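Local coordinates for protein putative acid phosphatase WZB (Escherichia coli, PDB 2WMY) that probably removes phosphate from phosphotyrosine residues of proteins, as a low molecular weight protein tyrosine phosphatase, at residues M108-I119 against L136-K147. The protein carries 1 engineered substitution. Sequence-based numbering, arbitrary orientation.
Sequences MLFGHWLDSKEI and LLEQASKRWAEK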
ATOM      1  N   MET A 108       7.098   7.301  -4.173  1.00 21.03           N
ATOM      2  CA  MET A 108       8.208   6.365  -4.037  1.00 21.33           C
ATOM      3  C   MET A 108       7.670   4.949  -3.842  1.00 19.01           C
ATOM      4  O   MET A 108       6.488   4.755  -3.556  1.00 16.66           O
ATOM      5  CB  MET A 108       9.125   6.771  -2.884  1.00 20.17           C
ATOM      6  CG  MET A 108       9.811   8.140  -3.093  1.00 25.76           C
ATOM      7  SD  MET A 108      10.684   8.712  -1.621  1.00 41.95           S
ATOM      8  CE  MET A 108      12.048   7.550  -1.543  1.00 31.40           C
ATOM      9  N   LEU A 109       8.533   3.962  -4.034  1.00 19.99           N
ATOM     10  CA  LEU A 109       8.145   2.577  -3.817  1.00 25.27           C
ATOM     11  C   LEU A 109       7.910   2.310  -2.337  1.00 20.85           C
ATOM     12  O   LEU A 109       8.586   2.876  -1.482  1.00 27.56           O
ATOM     13  CB  LEU A 109       9.215   1.645  -4.364  1.00 20.35           C
ATOM     14  CG  LEU A 109       9.313   1.764  -5.884  1.00 29.40           C
ATOM     15  CD1 LEU A 109      10.627   1.184  -6.405  1.00 31.09           C
ATOM     16  CD2 LEU A 109       8.115   1.080  -6.517  1.00 25.30           C
ATOM     17  N   PHE A 110       6.940   1.454  -2.043  1.00 22.15           N
ATOM     18  CA  PHE A 110       6.682   1.039  -0.679  1.00 16.88           C
ATOM     19  C   PHE A 110       7.913   0.344  -0.094  1.00 19.41           C
ATOM     20  O   PHE A 110       8.268   0.558   1.059  1.00 16.51           O
ATOM     21  CB  PHE A 110       5.471   0.112  -0.618  1.00 24.17           C
ATOM     22  CG  PHE A 110       4.877   0.001   0.753  1.00 23.59           C
ATOM     23  CD1 PHE A 110       3.869   0.858   1.151  1.00 16.02           C
ATOM     24  CD2 PHE A 110       5.350  -0.939   1.653  1.00 18.39           C
ATOM     25  CE1 PHE A 110       3.333   0.776   2.410  1.00 15.65           C
ATOM     26  CE2 PHE A 110       4.813  -1.029   2.917  1.00 21.00           C
ATOM     27  CZ  PHE A 110       3.805  -0.174   3.297  1.00 23.94           C
ATOM     28  N   GLY A 111       8.567  -0.484  -0.903  1.00 23.68           N
ATOM     29  CA  GLY A 111       9.752  -1.189  -0.456  1.00 29.58           C
ATOM     30  C   GLY A 111      11.042  -0.475  -0.827  1.00 26.11           C
ATOM     31  O   GLY A 111      12.067  -1.121  -1.056  1.00 22.76           O
ATOM     32  N   HIS A 112      10.995   0.854  -0.879  1.00 18.39           N
ATOM     33  CA  HIS A 112      12.167   1.631  -1.278  1.00 18.28           C
ATOM     34  C   HIS A 112      13.392   1.284  -0.445  1.00 24.76           C
ATOM     35  O   HIS A 112      14.500   1.236  -0.962  1.00 17.62           O
ATOM     36  CB  HIS A 112      11.908   3.138  -1.184  1.00 24.71           C
ATOM     37  CG  HIS A 112      13.112   3.968  -1.504  1.00 30.98           C
ATOM     38  ND1 HIS A 112      13.425   4.363  -2.787  1.00 33.34           N
ATOM     39  CD2 HIS A 112      14.101   4.450  -0.712  1.00 38.54           C
ATOM     40  CE1 HIS A 112      14.546   5.062  -2.772  1.00 37.90           C
ATOM     41  NE2 HIS A 112      14.979   5.128  -1.524  1.00 33.93           N
ATOM     42  N   TRP A 113      13.172   1.032   0.842  1.00 25.59           N
ATOM     43  CA  TRP A 113      14.254   0.813   1.791  1.00 26.91           C
ATOM     44  C   TRP A 113      14.706  -0.644   1.899  1.00 32.20           C
ATOM     45  O   TRP A 113      15.589  -0.965   2.691  1.00 34.63           O
ATOM     46  CB  TRP A 113      13.844   1.363   3.159  1.00 20.49           C
ATOM     47  CG  TRP A 113      13.471   2.809   3.067  1.00 25.77           C
ATOM     48  CD1 TRP A 113      12.229   3.354   3.243  1.00 28.17           C
ATOM     49  CD2 TRP A 113      14.343   3.893   2.735  1.00 24.94           C
ATOM     50  NE1 TRP A 113      12.281   4.713   3.052  1.00 25.49           N
ATOM     51  CE2 TRP A 113      13.569   5.070   2.743  1.00 29.99           C
ATOM     52  CE3 TRP A 113      15.711   3.986   2.444  1.00 28.56           C
ATOM     53  CZ2 TRP A 113      14.112   6.325   2.468  1.00 29.43           C
ATOM     54  CZ3 TRP A 113      16.251   5.238   2.169  1.00 26.67           C
ATOM     55  CH2 TRP A 113      15.451   6.387   2.181  1.00 26.33           C
ATOM     56  N   LEU A 114      14.103  -1.518   1.099  1.00 33.18           N
ATOM     57  CA  LEU A 114      14.479  -2.926   1.071  1.00 27.68           C
ATOM     58  C   LEU A 114      15.505  -3.178  -0.033  1.00 34.11           C
ATOM     59  O   LEU A 114      15.542  -2.452  -1.026  1.00 37.98           O
ATOM     60  CB  LEU A 114      13.245  -3.802   0.850  1.00 23.34           C
ATOM     61  CG  LEU A 114      12.142  -3.640   1.895  1.00 26.11           C
ATOM     62  CD1 LEU A 114      11.001  -4.619   1.638  1.00 30.82           C
ATOM     63  CD2 LEU A 114      12.715  -3.826   3.290  1.00 18.69           C
ATOM     64  N   ASP A 115      16.336  -4.204   0.146  1.00 32.45           N
ATOM     65  CA  ASP A 115      17.359  -4.542  -0.845  1.00 42.26           C
ATOM     66  C   ASP A 115      16.728  -4.729  -2.219  1.00 43.21           C
ATOM     67  O   ASP A 115      17.141  -4.102  -3.196  1.00 44.14           O
ATOM     68  CB  ASP A 115      18.138  -5.791  -0.426  1.00 52.11           C
ATOM     69  CG  ASP A 115      19.135  -5.509   0.690  1.00 62.04           C
ATOM     70  OD1 ASP A 115      19.549  -4.337   0.846  1.00 57.32           O
ATOM     71  OD2 ASP A 115      19.507  -6.461   1.409  1.00 68.39           O
ATOM     72  N   SER A 116      15.726  -5.600  -2.289  1.00 45.87           N
ATOM     73  CA  SER A 116      14.855  -5.648  -3.452  1.00 46.96           C
ATOM     74  C   SER A 116      13.619  -4.813  -3.129  1.00 41.85           C
ATOM     75  O   SER A 116      13.016  -4.982  -2.074  1.00 44.68           O
ATOM     76  CB  SER A 116      14.474  -7.085  -3.789  1.00 47.72           C
ATOM     77  OG  SER A 116      13.692  -7.128  -4.968  1.00 48.29           O
ATOM     78  N   LYS A 117      13.249  -3.909  -4.029  1.00 39.36           N
ATOM     79  CA  LYS A 117      12.290  -2.860  -3.688  1.00 37.97           C
ATOM     80  C   LYS A 117      10.844  -3.152  -4.073  1.00 35.63           C
ATOM     81  O   LYS A 117       9.925  -2.542  -3.546  1.00 29.20           O
ATOM     82  CB  LYS A 117      12.720  -1.522  -4.298  1.00 37.70           C
ATOM     83  CG  LYS A 117      14.147  -1.133  -3.982  1.00 35.42           C
ATOM     84  CD  LYS A 117      14.409   0.332  -4.262  1.00 39.29           C
ATOM     85  CE  LYS A 117      15.901   0.630  -4.178  1.00 48.40           C
ATOM     86  NZ  LYS A 117      16.580  -0.219  -3.144  1.00 54.49           N
ATOM     87  N   GLU A 118      10.634  -4.072  -5.000  1.00 33.05           N
ATOM     88  CA  GLU A 118       9.286  -4.300  -5.493  1.00 29.81           C
ATOM     89  C   GLU A 118       8.506  -5.280  -4.616  1.00 26.81           C
ATOM     90  O   GLU A 118       9.020  -6.331  -4.223  1.00 23.75           O
ATOM     91  CB  GLU A 118       9.329  -4.775  -6.947  1.00 33.64           C
ATOM     92  CG  GLU A 118       7.971  -5.004  -7.561  1.00 40.61           C
ATOM     93  CD  GLU A 118       7.979  -4.812  -9.059  1.00 43.06           C
ATOM     94  OE1 GLU A 118       7.673  -5.782  -9.781  1.00 45.18           O
ATOM     95  OE2 GLU A 118       8.292  -3.691  -9.511  1.00 41.65           O
ATOM     96  N   ILE A 119       7.267  -4.921  -4.291  1.00 17.08           N
ATOM     97  CA  ILE A 119       6.370  -5.845  -3.602  1.00 20.14           C
ATOM     98  C   ILE A 119       5.540  -6.591  -4.650  1.00 24.57           C
ATOM     99  O   ILE A 119       4.661  -6.001  -5.272  1.00 22.25           O
ATOM    100  CB  ILE A 119       5.420  -5.099  -2.645  1.00 19.73           C
ATOM    101  CG1 ILE A 119       6.183  -4.041  -1.837  1.00 21.73           C
ATOM    102  CG2 ILE A 119       4.681  -6.084  -1.742  1.00 20.63           C
ATOM    103  CD1 ILE A 119       7.107  -4.605  -0.775  1.00 24.19           C
ATOM    104  N   LEU A 136       7.327  -8.924   3.554  1.00 18.96           N
ATOM    105  CA  LEU A 136       7.940  -7.828   2.817  1.00 19.08           C
ATOM    106  C   LEU A 136       7.287  -6.488   3.154  1.00 24.98           C
ATOM    107  O   LEU A 136       7.975  -5.494   3.356  1.00 20.25           O
ATOM    108  CB  LEU A 136       7.866  -8.087   1.318  1.00 17.37           C
ATOM    109  CG  LEU A 136       8.796  -9.150   0.736  1.00 26.97           C
ATOM    110  CD1 LEU A 136       8.432  -9.396  -0.722  1.00 29.02           C
ATOM    111  CD2 LEU A 136      10.278  -8.755   0.877  1.00 18.26           C
ATOM    112  N   LEU A 137       5.958  -6.465   3.201  1.00 29.99           N
ATOM    113  CA  LEU A 137       5.235  -5.244   3.543  1.00 23.23           C
ATOM    114  C   LEU A 137       5.564  -4.799   4.960  1.00 21.54           C
ATOM    115  O   LEU A 137       5.667  -3.605   5.251  1.00 20.82           O
ATOM    116  CB  LEU A 137       3.725  -5.451   3.388  1.00 24.30           C
ATOM    117  CG  LEU A 137       3.200  -5.351   1.951  1.00 27.35           C
ATOM    118  CD1 LEU A 137       1.710  -5.617   1.900  1.00 33.42           C
ATOM    119  CD2 LEU A 137       3.504  -3.983   1.360  1.00 22.88           C
ATOM    120  N   GLU A 138       5.740  -5.774   5.843  1.00 23.14           N
ATOM    121  CA  GLU A 138       5.991  -5.483   7.242  1.00 28.08           C
ATOM    122  C   GLU A 138       7.378  -4.888   7.418  1.00 25.02           C
ATOM    123  O   GLU A 138       7.546  -3.889   8.115  1.00 21.19           O
ATOM    124  CB  GLU A 138       5.823  -6.745   8.101  1.00 34.20           C
ATOM    125  CG  GLU A 138       6.127  -6.529   9.570  1.00 38.68           C
ATOM    126  CD  GLU A 138       5.613  -7.655  10.447  1.00 46.25           C
ATOM    127  OE1 GLU A 138       5.821  -8.839  10.097  1.00 41.58           O
ATOM    128  OE2 GLU A 138       5.002  -7.351  11.491  1.00 47.14           O
ATOM    129  N   GLN A 139       8.365  -5.511   6.780  1.00 20.67           N
ATOM    130  CA  GLN A 139       9.744  -5.038   6.838  1.00 19.01           C
ATOM    131  C   GLN A 139       9.871  -3.660   6.175  1.00 23.75           C
ATOM    132  O   GLN A 139      10.540  -2.775   6.693  1.00 20.59           O
ATOM    133  CB  GLN A 139      10.689  -6.051   6.169  1.00 18.40           C
ATOM    134  CG  GLN A 139      12.151  -5.660   6.187  1.00 25.96           C
ATOM    135  CD  GLN A 139      13.057  -6.728   5.594  1.00 30.93           C
ATOM    136  OE1 GLN A 139      12.849  -7.187   4.471  1.00 25.83           O
ATOM    137  NE2 GLN A 139      14.075  -7.120   6.349  1.00 29.54           N
ATOM    138  N   ALA A 140       9.216  -3.485   5.034  1.00 25.81           N
ATOM    139  CA  ALA A 140       9.230  -2.200   4.337  1.00 23.20           C
ATOM    140  C   ALA A 140       8.588  -1.098   5.184  1.00 22.13           C
ATOM    141  O   ALA A 140       9.072   0.044   5.213  1.00 18.17           O
ATOM    142  CB  ALA A 140       8.523  -2.322   3.000  1.00 16.82           C
ATOM    143  N   SER A 141       7.500  -1.452   5.869  1.00 17.76           N
ATOM    144  CA  SER A 141       6.773  -0.522   6.743  1.00 19.97           C
ATOM    145  C   SER A 141       7.594  -0.049   7.940  1.00 24.14           C
ATOM    146  O   SER A 141       7.581   1.132   8.280  1.00 24.44           O
ATOM    147  CB  SER A 141       5.477  -1.159   7.260  1.00 18.90           C
ATOM    148  OG  SER A 141       4.579  -1.386   6.196  1.00 28.96           O
ATOM    149  N   LYS A 142       8.279  -0.979   8.599  1.00 23.71           N
ATOM    150  CA  LYS A 142       9.123  -0.617   9.734  1.00 27.48           C
ATOM    151  C   LYS A 142      10.175   0.394   9.296  1.00 21.27           C
ATOM    152  O   LYS A 142      10.435   1.370   9.987  1.00 26.41           O
ATOM    153  CB  LYS A 142       9.788  -1.855  10.353  1.00 32.49           C
ATOM    154  CG  LYS A 142       8.825  -2.775  11.097  1.00 47.30           C
ATOM    155  CD  LYS A 142       9.492  -4.090  11.500  1.00 52.70           C
ATOM    156  CE  LYS A 142       8.481  -5.073  12.080  1.00 50.85           C
ATOM    157  NZ  LYS A 142       9.027  -6.460  12.221  1.00 46.66           N
ATOM    158  N   ARG A 143      10.771   0.163   8.135  1.00 21.98           N
ATOM    159  CA  ARG A 143      11.822   1.053   7.655  1.00 26.90           C
ATOM    160  C   ARG A 143      11.292   2.415   7.208  1.00 29.36           C
ATOM    161  O   ARG A 143      11.936   3.431   7.450  1.00 27.49           O
ATOM    162  CB  ARG A 143      12.644   0.380   6.559  1.00 22.93           C
ATOM    163  CG  ARG A 143      13.271  -0.922   7.029  1.00 32.46           C
ATOM    164  CD  ARG A 143      14.165  -1.557   5.977  1.00 34.56           C
ATOM    165  NE  ARG A 143      14.842  -2.733   6.519  1.00 41.15           N
ATOM    166  CZ  ARG A 143      15.787  -3.416   5.884  1.00 46.89           C
ATOM    167  NH1 ARG A 143      16.184  -3.047   4.673  1.00 48.84           N
ATOM    168  NH2 ARG A 143      16.341  -4.469   6.467  1.00 51.18           N
ATOM    169  N   TRP A 144      10.117   2.445   6.580  1.00 28.33           N
ATOM    170  CA  TRP A 144       9.500   3.728   6.246  1.00 27.71           C
ATOM    171  C   TRP A 144       9.171   4.508   7.513  1.00 26.23           C
ATOM    172  O   TRP A 144       9.283   5.727   7.541  1.00 30.12           O
ATOM    173  CB  TRP A 144       8.256   3.567   5.360  1.00 19.86           C
ATOM    174  CG  TRP A 144       8.540   3.784   3.894  1.00 14.78           C
ATOM    175  CD1 TRP A 144       8.402   2.877   2.887  1.00 14.10           C
ATOM    176  CD2 TRP A 144       9.025   4.990   3.283  1.00 17.75           C
ATOM    177  NE1 TRP A 144       8.767   3.442   1.685  1.00 15.78           N
ATOM    178  CE2 TRP A 144       9.149   4.740   1.902  1.00 15.89           C
ATOM    179  CE3 TRP A 144       9.369   6.254   3.773  1.00 22.21           C
ATOM    180  CZ2 TRP A 144       9.605   5.708   1.002  1.00 19.49           C
ATOM    181  CZ3 TRP A 144       9.816   7.219   2.874  1.00 27.02           C
ATOM    182  CH2 TRP A 144       9.934   6.937   1.507  1.00 19.36           C
ATOM    183  N   ALA A 145       8.793   3.798   8.570  1.00 30.30           N
ATOM    184  CA  ALA A 145       8.448   4.451   9.827  1.00 28.58           C
ATOM    185  C   ALA A 145       9.692   5.018  10.501  1.00 33.48           C
ATOM    186  O   ALA A 145       9.642   6.086  11.108  1.00 35.07           O
ATOM    187  CB  ALA A 145       7.733   3.491  10.753  1.00 23.07           C
ATOM    188  N   GLU A 146      10.808   4.302  10.389  1.00 31.05           N
ATOM    189  CA  GLU A 146      12.068   4.774  10.945  1.00 35.19           C
ATOM    190  C   GLU A 146      12.447   6.108  10.307  1.00 27.91           C
ATOM    191  O   GLU A 146      12.968   6.999  10.970  1.00 26.99           O
ATOM    192  CB  GLU A 146      13.175   3.740  10.729  1.00 37.59           C
ATOM    193  CG  GLU A 146      13.025   2.483  11.576  1.00 41.89           C
ATOM    194  CD  GLU A 146      13.881   1.324  11.078  1.00 48.29           C
ATOM    195  OE1 GLU A 146      13.924   0.275  11.764  1.00 44.04           O
ATOM    196  OE2 GLU A 146      14.507   1.459   9.999  1.00 50.87           O
ATOM    197  N   LYS A 147      12.159   6.239   9.017  1.00 25.03           N
ATOM    198  CA  LYS A 147      12.500   7.439   8.264  1.00 30.37           C
ATOM    199  C   LYS A 147      11.606   8.625   8.611  1.00 31.70           C
ATOM    200  O   LYS A 147      12.085   9.745   8.785  1.00 40.67           O
ATOM    201  CB  LYS A 147      12.427   7.157   6.764  1.00 32.09           C
ATOM    202  CG  LYS A 147      13.555   6.293   6.255  1.00 34.65           C
ATOM    203  CD  LYS A 147      14.871   7.039   6.315  1.00 38.98           C
ATOM    204  CE  LYS A 147      16.037   6.139   5.949  1.00 43.01           C
ATOM    205  NZ  LYS A 147      17.328   6.885   5.962  1.00 46.45           N
TER
HETATM  206  O   HOH W   1      10.569   0.442   2.402  1.00 31.63           O
HETATM  207  O   HOH W   2      16.641  -5.379   2.942  1.00 46.70           O
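Trp113 turns the edge of its indole into the face of Trp144, a T-shaped pair with planes at 73° and Trp113 NE1 poised over the middle of the Trp144 ring, 3.3 Å from Trp144 CD2. Within its own plane Trp144 is gripped differently: its NE1 donates to a lone pair of Leu109 O at 3.2 Å, while Met108 SD meets the rim at CH2 in a Met-aromatic contact. Replacing Trp144 with a leucine would probably leave Leu109 O without this donor and the Trp113 edge without an aromatic face. Lys147, bent at chi2 (-69°), lays its aliphatic chain over one face of Trp113, with CE above the six-membered ring and NZ in an off-centre cation-pi contact; CD2 of His112 sits over the opposite face. One helical turn back, Arg143, extended beyond CG, reaches Trp113 O, NH1 donating in the guanidinium plane at 2.9 Å. Leu114 spreads its methyls between Ala140 and Gln139, CD1 lying 3.6 Å from Ala140 CB. Deeper in, Phe110 places CD2 3.6 Å from Leu137 CD2 and turns its edge to Ser141 OG, whose hydroxyl is committed to Leu137 O. A water joins Phe110 O, Trp113 N and Ala140 O, tying two overlapping type I turns to the helix. Strand 84-87 and helix 21-32 close the apolar layer around Phe110. Ile119 ends the packing on Leu136 and Leu137, while its carbonyl accepts from Arg21, a predicted active-site residue. The C-terminal helix thus packs against the loop leaving an edge strand of the parallel, Rossmann-like sheet of low molecular weight tyrosine phosphatases.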